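Local structure of protein CT_858 (Chlamydia trachomatis, 3DOR) at residues Gly75-Ala80 with Ile507-Leu512; Leu262-Pro267 with Arg277-Ser282; Lys289-Gly294 with Asn330-Ile335. The protein probably acts as a secreted serine-type endopeptidase of chlamydia, built round a peptidase family S41 domain and forming a dimer in its mature state. One frame throughout, in Å; residues are numbered along the deposited sequence.

Contact 1: Gly75-Ala80 with Ile507-Leu512; sequences GVTFFA and IKTCSL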
loop_
_atom_site.group_PDB
_atom_site.type_symbol
_atom_site.label_atom_id
_atom_site.label_comp_id
_atom_site.label_asym_id
_atom_site.label_seq_id
_atom_site.Cartn_x
_atom_site.Cartn_y
_atom_site.Cartn_z
ATOM N N GLY B 75 -6.133 5.540 15.204
ATOM C CA GLY B 75 -7.164 6.453 14.734
ATOM C C GLY B 75 -7.750 6.104 13.374
ATOM O O GLY B 75 -7.149 5.368 12.595
ATOM N N VAL B 76 -8.930 6.641 13.083
ATOM C CA VAL B 76 -9.594 6.384 11.812
ATOM C C VAL B 76 -9.751 7.663 11.004
ATOM O O VAL B 76 -10.118 8.700 11.547
ATOM C CB VAL B 76 -11.016 5.809 12.023
ATOM C CG1 VAL B 76 -11.592 5.340 10.688
ATOM C CG2 VAL B 76 -10.991 4.680 13.035
ATOM N N THR B 77 -9.467 7.591 9.708
ATOM C CA THR B 77 -9.644 8.742 8.830
ATOM C C THR B 77 -10.734 8.313 7.852
ATOM O O THR B 77 -10.884 7.121 7.574
ATOM C CB THR B 77 -8.364 9.089 8.043
ATOM O OG1 THR B 77 -8.038 8.019 7.153
ATOM C CG2 THR B 77 -7.203 9.323 8.996
ATOM N N PHE B 78 -11.490 9.269 7.326
ATOM C CA PHE B 78 -12.579 8.926 6.416
ATOM C C PHE B 78 -12.522 9.652 5.086
ATOM O O PHE B 78 -11.901 10.711 4.978
ATOM C CB PHE B 78 -13.926 9.223 7.091
ATOM C CG PHE B 78 -14.053 8.640 8.471
ATOM C CD1 PHE B 78 -13.564 9.328 9.577
ATOM C CD2 PHE B 78 -14.643 7.391 8.664
ATOM C CE1 PHE B 78 -13.659 8.783 10.863
ATOM C CE2 PHE B 78 -14.742 6.835 9.946
ATOM C CZ PHE B 78 -14.250 7.534 11.043
ATOM N N PHE B 79 -13.171 9.074 4.074
ATOM C CA PHE B 79 -13.227 9.704 2.757
ATOM C C PHE B 79 -14.302 10.783 2.869
ATOM O O PHE B 79 -15.436 10.576 2.446
ATOM C CB PHE B 79 -13.632 8.698 1.663
ATOM C CG PHE B 79 -12.576 7.678 1.330
ATOM C CD1 PHE B 79 -12.731 6.342 1.702
ATOM C CD2 PHE B 79 -11.431 8.048 0.621
ATOM C CE1 PHE B 79 -11.764 5.390 1.371
ATOM C CE2 PHE B 79 -10.457 7.108 0.286
ATOM C CZ PHE B 79 -10.624 5.775 0.661
ATOM N N ALA B 80 -13.938 11.921 3.452
ATOM C CA ALA B 80 -14.855 13.045 3.653
ATOM C C ALA B 80 -14.045 14.329 3.665
ATOM O O ALA B 80 -12.936 14.347 4.194
ATOM C CB ALA B 80 -15.589 12.881 4.977
ATOM N N ILE B 507 -14.646 4.713 5.390
ATOM C CA ILE B 507 -13.401 4.602 6.138
ATOM C C ILE B 507 -12.227 4.568 5.164
ATOM O O ILE B 507 -12.208 3.763 4.238
ATOM C CB ILE B 507 -13.389 3.330 6.983
ATOM C CG1 ILE B 507 -14.579 3.343 7.945
ATOM C CG2 ILE B 507 -12.079 3.228 7.741
ATOM C CD1 ILE B 507 -14.659 2.119 8.830
ATOM N N LYS B 508 -11.251 5.446 5.366
ATOM C CA LYS B 508 -10.096 5.509 4.473
ATOM C C LYS B 508 -8.937 4.695 5.025
ATOM O O LYS B 508 -8.331 3.889 4.318
ATOM C CB LYS B 508 -9.670 6.965 4.269
ATOM C CG LYS B 508 -8.553 7.160 3.247
ATOM C CD LYS B 508 -8.259 8.645 3.023
ATOM C CE LYS B 508 -7.231 8.844 1.915
ATOM N NZ LYS B 508 -6.931 10.276 1.637
ATOM N N THR B 509 -8.636 4.908 6.298
ATOM C CA THR B 509 -7.554 4.192 6.948
ATOM C C THR B 509 -7.792 4.129 8.447
ATOM O O THR B 509 -8.418 5.011 9.031
ATOM C CB THR B 509 -6.179 4.906 6.779
ATOM O OG1 THR B 509 -5.918 5.171 5.398
ATOM C CG2 THR B 509 -5.067 4.037 7.330
ATOM N N CYS B 510 -7.302 3.066 9.061
ATOM C CA CYS B 510 -7.370 2.944 10.495
ATOM C C CYS B 510 -5.943 2.602 10.858
ATOM O O CYS B 510 -5.438 1.556 10.460
ATOM C CB CYS B 510 -8.289 1.816 10.943
ATOM S SG CYS B 510 -8.234 1.628 12.735
ATOM N N SER B 511 -5.272 3.501 11.568
ATOM C CA SER B 511 -3.903 3.236 11.973
ATOM C C SER B 511 -3.986 2.590 13.345
ATOM O O SER B 511 -4.826 2.969 14.165
ATOM C CB SER B 511 -3.091 4.533 12.029
ATOM O OG SER B 511 -3.693 5.475 12.897
ATOM N N LEU B 512 -3.135 1.593 13.575
ATOM C CA LEU B 512 -3.100 0.867 14.838
ATOM C C LEU B 512 -1.653 0.702 15.286
ATOM O O LEU B 512 -0.726 1.039 14.550
ATOM C CB LEU B 512 -3.769 -0.504 14.672
ATOM C CG LEU B 512 -5.275 -0.445 14.376
ATOM C CD1 LEU B 512 -5.793 -1.829 14.003
ATOM C CD2 LEU B 512 -6.020 0.108 15.599
#

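Contact 2: Leu262-Pro267 with Arg277-Ser282; sequences LPVIGP and RAYISS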
loop_
_atom_site.group_PDB
_atom_site.type_symbol
_atom_site.label_atom_id
_atom_site.label_comp_id
_atom_site.label_asym_id
_atom_site.label_seq_id
_atom_site.Cartn_x
_atom_site.Cartn_y
_atom_site.Cartn_z
ATOM N N LEU B 262 11.322 28.612 18.777
ATOM C CA LEU B 262 12.282 29.216 19.686
ATOM C C LEU B 262 13.215 30.227 19.009
ATOM O O LEU B 262 13.771 29.965 17.935
ATOM C CB LEU B 262 13.121 28.125 20.349
ATOM C CG LEU B 262 12.319 27.066 21.111
ATOM C CD1 LEU B 262 13.247 25.965 21.573
ATOM C CD2 LEU B 262 11.606 27.721 22.300
ATOM N N PRO B 263 13.370 31.413 19.618
ATOM C CA PRO B 263 14.256 32.436 19.048
ATOM C C PRO B 263 15.718 32.042 19.285
ATOM O O PRO B 263 15.994 31.163 20.104
ATOM C CB PRO B 263 13.841 33.715 19.791
ATOM C CG PRO B 263 13.247 33.214 21.070
ATOM C CD PRO B 263 12.496 31.983 20.660
ATOM N N VAL B 264 16.655 32.667 18.574
ATOM C CA VAL B 264 18.065 32.318 18.745
ATOM C C VAL B 264 18.482 32.517 20.190
ATOM O O VAL B 264 18.018 33.440 20.855
ATOM C CB VAL B 264 18.987 33.151 17.807
ATOM C CG1 VAL B 264 18.576 32.936 16.369
ATOM C CG2 VAL B 264 18.908 34.622 18.150
ATOM N N ILE B 265 19.360 31.642 20.673
ATOM C CA ILE B 265 19.817 31.693 22.053
ATOM C C ILE B 265 20.868 32.768 22.333
ATOM O O ILE B 265 21.139 33.098 23.488
ATOM C CB ILE B 265 20.366 30.309 22.481
ATOM C CG1 ILE B 265 21.595 29.948 21.632
ATOM C CG2 ILE B 265 19.270 29.255 22.318
ATOM C CD1 ILE B 265 22.211 28.600 21.950
ATOM N N GLY B 266 21.453 33.320 21.279
ATOM C CA GLY B 266 22.457 34.349 21.461
ATOM C C GLY B 266 22.979 34.830 20.126
ATOM O O GLY B 266 22.489 34.390 19.084
ATOM N N PRO B 267 23.965 35.745 20.118
ATOM C CA PRO B 267 24.508 36.238 18.852
ATOM C C PRO B 267 25.100 35.093 18.040
ATOM O O PRO B 267 25.970 34.361 18.508
ATOM C CB PRO B 267 25.553 37.268 19.297
ATOM C CG PRO B 267 25.949 36.799 20.661
ATOM C CD PRO B 267 24.626 36.396 21.260
ATOM N N ARG B 277 17.549 23.625 10.609
ATOM C CA ARG B 277 17.832 24.907 11.232
ATOM C C ARG B 277 18.974 24.553 12.195
ATOM O O ARG B 277 18.810 23.726 13.098
ATOM C CB ARG B 277 16.639 25.438 12.037
ATOM C CG ARG B 277 16.995 26.712 12.803
ATOM C CD ARG B 277 15.818 27.352 13.525
ATOM N NE ARG B 277 16.245 28.576 14.199
ATOM C CZ ARG B 277 15.555 29.196 15.147
ATOM N NH1 ARG B 277 14.387 28.717 15.548
ATOM N NH2 ARG B 277 16.042 30.289 15.710
ATOM N N ALA B 278 20.133 25.161 11.996
ATOM C CA ALA B 278 21.266 24.872 12.848
ATOM C C ALA B 278 22.227 26.042 12.845
ATOM O O ALA B 278 22.478 26.651 11.798
ATOM C CB ALA B 278 21.969 23.608 12.359
ATOM N N TYR B 279 22.766 26.358 14.015
ATOM C CA TYR B 279 23.693 27.462 14.115
ATOM C C TYR B 279 24.544 27.344 15.359
ATOM O O TYR B 279 24.391 26.413 16.152
ATOM C CB TYR B 279 22.921 28.794 14.117
ATOM C CG TYR B 279 21.983 28.981 15.293
ATOM C CD1 TYR B 279 22.450 29.480 16.505
ATOM C CD2 TYR B 279 20.631 28.631 15.199
ATOM C CE1 TYR B 279 21.604 29.628 17.601
ATOM C CE2 TYR B 279 19.772 28.776 16.293
ATOM C CZ TYR B 279 20.270 29.273 17.489
ATOM O OH TYR B 279 19.447 29.400 18.583
ATOM N N ILE B 280 25.463 28.286 15.506
ATOM C CA ILE B 280 26.347 28.337 16.653
ATOM C C ILE B 280 26.235 29.748 17.195
ATOM O O ILE B 280 26.294 30.700 16.422
ATOM C CB ILE B 280 27.813 28.087 16.255
ATOM C CG1 ILE B 280 27.972 26.691 15.654
ATOM C CG2 ILE B 280 28.705 28.222 17.468
ATOM C CD1 ILE B 280 29.414 26.358 15.268
ATOM N N SER B 281 26.044 29.877 18.505
ATOM C CA SER B 281 25.952 31.179 19.164
ATOM C C SER B 281 26.842 31.132 20.391
ATOM O O SER B 281 27.375 30.084 20.728
ATOM C CB SER B 281 24.522 31.480 19.621
ATOM O OG SER B 281 23.641 31.601 18.523
ATOM N N SER B 282 27.008 32.272 21.051
ATOM C CA SER B 282 27.813 32.327 22.265
ATOM C C SER B 282 26.872 32.424 23.456
ATOM O O SER B 282 25.957 33.245 23.466
ATOM C CB SER B 282 28.731 33.545 22.242
ATOM O OG SER B 282 27.983 34.717 21.981
HETATM O O HOH W 1 16.916 28.711 18.602
#

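Contact 3: Lys289-Gly294 with Asn330-Ile335; sequences KSHKVG and NTEALI. With SO4 (sulfate ion), chain O.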
loop_
_atom_site.group_PDB
_atom_site.type_symbol
_atom_site.label_atom_id
_atom_site.label_comp_id
_atom_site.label_asym_id
_atom_site.label_seq_id
_atom_site.Cartn_x
_atom_site.Cartn_y
_atom_site.Cartn_z
ATOM N N LYS B 289 31.444 34.631 31.610
ATOM C CA LYS B 289 32.313 33.743 30.830
ATOM C C LYS B 289 31.542 33.220 29.616
ATOM O O LYS B 289 30.478 32.631 29.778
ATOM C CB LYS B 289 32.743 32.571 31.701
ATOM C CG LYS B 289 33.771 31.638 31.081
ATOM C CD LYS B 289 34.073 30.518 32.065
ATOM C CE LYS B 289 35.348 29.783 31.718
ATOM N NZ LYS B 289 35.578 28.655 32.662
ATOM N N SER B 290 32.062 33.427 28.408
ATOM C CA SER B 290 31.354 32.967 27.207
ATOM C C SER B 290 31.803 31.621 26.672
ATOM O O SER B 290 32.985 31.293 26.695
ATOM C CB SER B 290 31.458 33.996 26.081
ATOM O OG SER B 290 30.816 35.201 26.458
ATOM N N HIS B 291 30.831 30.867 26.167
ATOM C CA HIS B 291 31.035 29.539 25.611
ATOM C C HIS B 291 30.367 29.463 24.243
ATOM O O HIS B 291 29.314 30.059 24.035
ATOM C CB HIS B 291 30.376 28.490 26.506
ATOM C CG HIS B 291 30.937 28.423 27.890
ATOM N ND1 HIS B 291 32.162 27.856 28.169
ATOM C CD2 HIS B 291 30.433 28.838 29.077
ATOM C CE1 HIS B 291 32.388 27.924 29.472
ATOM N NE2 HIS B 291 31.355 28.515 30.044
ATOM N N LYS B 292 30.968 28.729 23.312
ATOM C CA LYS B 292 30.364 28.577 21.995
ATOM C C LYS B 292 29.447 27.366 22.086
ATOM O O LYS B 292 29.858 26.294 22.516
ATOM C CB LYS B 292 31.431 28.365 20.917
ATOM C CG LYS B 292 32.444 29.500 20.841
ATOM C CD LYS B 292 33.038 29.644 19.446
ATOM C CE LYS B 292 33.823 28.428 19.035
ATOM N NZ LYS B 292 34.324 28.535 17.631
ATOM N N VAL B 293 28.194 27.546 21.704
ATOM C CA VAL B 293 27.242 26.451 21.788
ATOM C C VAL B 293 26.465 26.241 20.501
ATOM O O VAL B 293 26.008 27.192 19.874
ATOM C CB VAL B 293 26.244 26.691 22.952
ATOM C CG1 VAL B 293 25.211 25.566 23.010
ATOM C CG2 VAL B 293 27.014 26.786 24.279
ATOM N N GLY B 294 26.321 24.983 20.109
ATOM C CA GLY B 294 25.569 24.692 18.906
ATOM C C GLY B 294 24.093 24.533 19.205
ATOM O O GLY B 294 23.707 24.160 20.321
ATOM N N ASN B 330 33.790 23.205 16.500
ATOM C CA ASN B 330 33.582 24.624 16.752
ATOM C C ASN B 330 32.603 24.898 17.863
ATOM O O ASN B 330 32.014 25.977 17.920
ATOM C CB ASN B 330 33.070 25.272 15.475
ATOM C CG ASN B 330 34.061 25.168 14.351
ATOM O OD1 ASN B 330 34.971 25.988 14.242
ATOM N ND2 ASN B 330 33.911 24.140 13.518
ATOM N N THR B 331 32.475 23.948 18.778
ATOM C CA THR B 331 31.491 24.093 19.822
ATOM C C THR B 331 31.921 23.380 21.119
ATOM O O THR B 331 32.787 22.502 21.094
ATOM C CB THR B 331 30.172 23.531 19.223
ATOM O OG1 THR B 331 29.150 24.528 19.261
ATOM C CG2 THR B 331 29.767 22.278 19.893
ATOM N N GLU B 332 31.334 23.773 22.249
ATOM C CA GLU B 332 31.642 23.150 23.545
ATOM C C GLU B 332 30.475 22.282 24.042
ATOM O O GLU B 332 30.646 21.428 24.902
ATOM C CB GLU B 332 31.935 24.218 24.613
ATOM C CG GLU B 332 33.228 25.004 24.408
ATOM C CD GLU B 332 33.336 26.192 25.360
ATOM O OE1 GLU B 332 33.418 25.978 26.592
ATOM O OE2 GLU B 332 33.333 27.344 24.880
ATOM N N ALA B 333 29.282 22.542 23.532
ATOM C CA ALA B 333 28.095 21.783 23.917
ATOM C C ALA B 333 27.091 21.965 22.793
ATOM O O ALA B 333 27.274 22.828 21.940
ATOM C CB ALA B 333 27.521 22.298 25.237
ATOM N N LEU B 334 26.029 21.166 22.802
ATOM C CA LEU B 334 25.035 21.220 21.746
ATOM C C LEU B 334 23.611 21.157 22.293
ATOM O O LEU B 334 23.280 20.283 23.097
ATOM C CB LEU B 334 25.243 20.028 20.807
ATOM C CG LEU B 334 24.756 19.962 19.349
ATOM C CD1 LEU B 334 24.211 18.569 19.109
ATOM C CD2 LEU B 334 23.717 21.007 19.017
ATOM N N ILE B 335 22.771 22.082 21.844
ATOM C CA ILE B 335 21.374 22.080 22.235
ATOM C C ILE B 335 20.587 21.535 21.048
ATOM O O ILE B 335 20.729 22.022 19.920
ATOM C CB ILE B 335 20.857 23.493 22.555
ATOM C CG1 ILE B 335 21.565 24.046 23.803
ATOM C CG2 ILE B 335 19.344 23.446 22.789
ATOM C CD1 ILE B 335 21.245 25.498 24.080
HETATM S S SO4 O . 38.415 26.817 31.631
HETATM O O1 SO4 O . 38.939 28.210 31.898
HETATM O O2 SO4 O . 37.953 26.748 30.197
HETATM O O3 SO4 O . 39.494 25.782 31.848
HETATM O O4 SO4 O . 37.298 26.574 32.611
HETATM O O HOH W 2 33.899 28.780 14.636
#

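Contact 1: Gly75-Ala80 with Ile507-Leu512
Strands Gly-75–Phe-78 and Ile-507–Leu-512 run antiparallel, and their backbone bonding is regular until one extra residue enters on one side. Gly-75 and Ser-511 form a hydrogen-bonded pair gripped in both directions, the return bond from Ser-511 N to Gly-75 O measuring 2.8 Å and lying nearly along the C=O axis. Thr-77 N reaches Thr-509 O at 2.9 Å in a nearly straight bond (167° at the hydrogen). Thr-77 O then takes two donors: Lys-508 N at 2.8 Å, from above the carbonyl plane, and Thr-509 N, weakly, at 3.4 Å.

Val-76 and Cys-510 share one face of the sheet, where Val-76 CG2 meets Cys-510 SG. The Val-76 and Ile-507 side chains cross obliquely, Val-76 CG1, anti to the backbone N (chi1 -171°), meeting Ile-507 CG2 at 3.7 Å. At the bulge Phe-78 and Ile-507 diverge, yet the Phe-78 ring lies beside Ile-507 CG1. Helices 2-20 and 55-67 cover this side, Leu-14 touching Cys-510 and Ile-66 touching Val-76.

Past the strand end, the ring of Phe-79 swings back to Lys-508 in a CH-pi contact. Lys-508 CB stands 3.8 Å from the Phe-79 ring centroid, only 7° off the normal, and Lys-508 CG sits 3.5 Å from Phe-79 CE2. The fully extended lysine thus crosses the ring at about a right angle before its amine leads away. Phe-79 also packs on Asp-373 of the second subunit. On the opposite face of the strands Ser-511 OG bonds to His-73 O.

Lys-508 and Thr-509 together facing Thr-77 make a classic beta bulge, followed by an inverse gamma turn centred on Phe-79, in the antiparallel sheet where strand 507-518 pairs with 75-78, 361-368 and 496-499.

Contact 2: Leu262-Pro267 with Arg277-Ser282
The irregular chain Leu-262–Pro-267 passes over residues Arg-277–Ser-282, which carry strand 278-284, with end-to-end directions 45° apart, and no regular beta pairing joins the two. This is a loop laid on the strand next to edge strand 268-271 of the mixed sheet, just before the loop's own chain enters that edge strand, so side chains rather than backbone do most of the bridging.

Arg-277 stretches out from CG to NE, with CG anti to the backbone N (chi1 174°), and presents the edge of its guanidinium to the carbonyl of Leu-262. Arg-277 NH1 gives Leu-262 O the main bond, 2.8 Å, nearly along the C=O axis; NH2 adds a weak one, and Val-264 CG1 lies at the edge of the guanidinium, near NH2. NH1 has a second acceptor in Asp-259 O.

Tyr-279, whose ring rises from the crowded chi1 position (63°), carries its hydroxyl to the loop backbone. There Tyr-279 OH accepts a hydrogen bond from Ile-265 N at 3.1 Å. The rim of the ring meets CG1 of Ile-265, while Val-264 CB approaches Tyr-279 CZ at 4.1 Å.

Further along, Ser-281 OG donates to Gly-266 O at 3.1 Å, from well above the carbonyl plane, and Ser-282 N makes a weak bond to Pro-267 O. A water in the plane of the tyrosine ring sits 2.6 Å from Tyr-279 OH and donates to Pro-263 O at 3.0 Å.

Contact 3: Lys289-Gly294 with Asn330-Ile335
Strands 290-294 and 333-335 run roughly parallel, their axes 42° apart and 4.7 Å at closest approach, so they splay strongly. Three backbone bonds join the segments: Glu-332 N to Lys-292 O, Gly-294 N to Ala-333 O at 3.0 Å, and Ile-335 N to Gly-294 O at 2.7 Å, this last almost straight (173° at the hydrogen).

Glu-332 binds the start of strand 290-297 with both carboxylate oxygens. Glu-332 OE1 accepts a bond from His-291 ND1 at 2.8 Å, lying near the imidazole plane although ring and carboxylate are turned 65° apart; Glu-332 OE2 takes Lys-292 N at 3.2 Å. The carboxylate therefore fixes the rotation of the imidazole and, being close to ND1, would probably favour its protonated form. Lys-292 bends at chi3, which brings Lys-292 CE to 3.2 Å from Asn-330 O, and a water connects its NZ, weakly, to Asn-330 OD1. On one face of the sheet Val-293 CG1 meets Ile-335 CG1 at 4.0 Å; on the other, Leu-334 CD2 meets Gly-294 O. Lys-289 NZ holds a sulfate ion, probably from the crystallisation liquor.

The two strands and helix 316-330 form a beta-alpha-beta unit. Ile-563 of helix 549-564 packs on His-291, Glu-332 and Ala-333, while strands 278-284 and 457-461 flank the pair within the mixed sheet.

In the fold
Contacts 2 and 3 belong to one mixed sheet, their centres about 10 Å apart. Strands 278-284 and 290-297 are neighbours in it, and Ser-281 O lies 2.8 Å from Val-293 N, a probable hydrogen bond. Ile-265 CD1 also packs on Ile-335 CD1 at 3.9 Å, so the loop of contact 2 touches the second strand of contact 3 directly. Contact 1 lies across the chain's centre in a separate antiparallel sheet, its centre about 40 Å from that of contact 2 and about 46 Å from that of contact 3. It brings together parts of the chain far apart in sequence, and both other contacts fall between them.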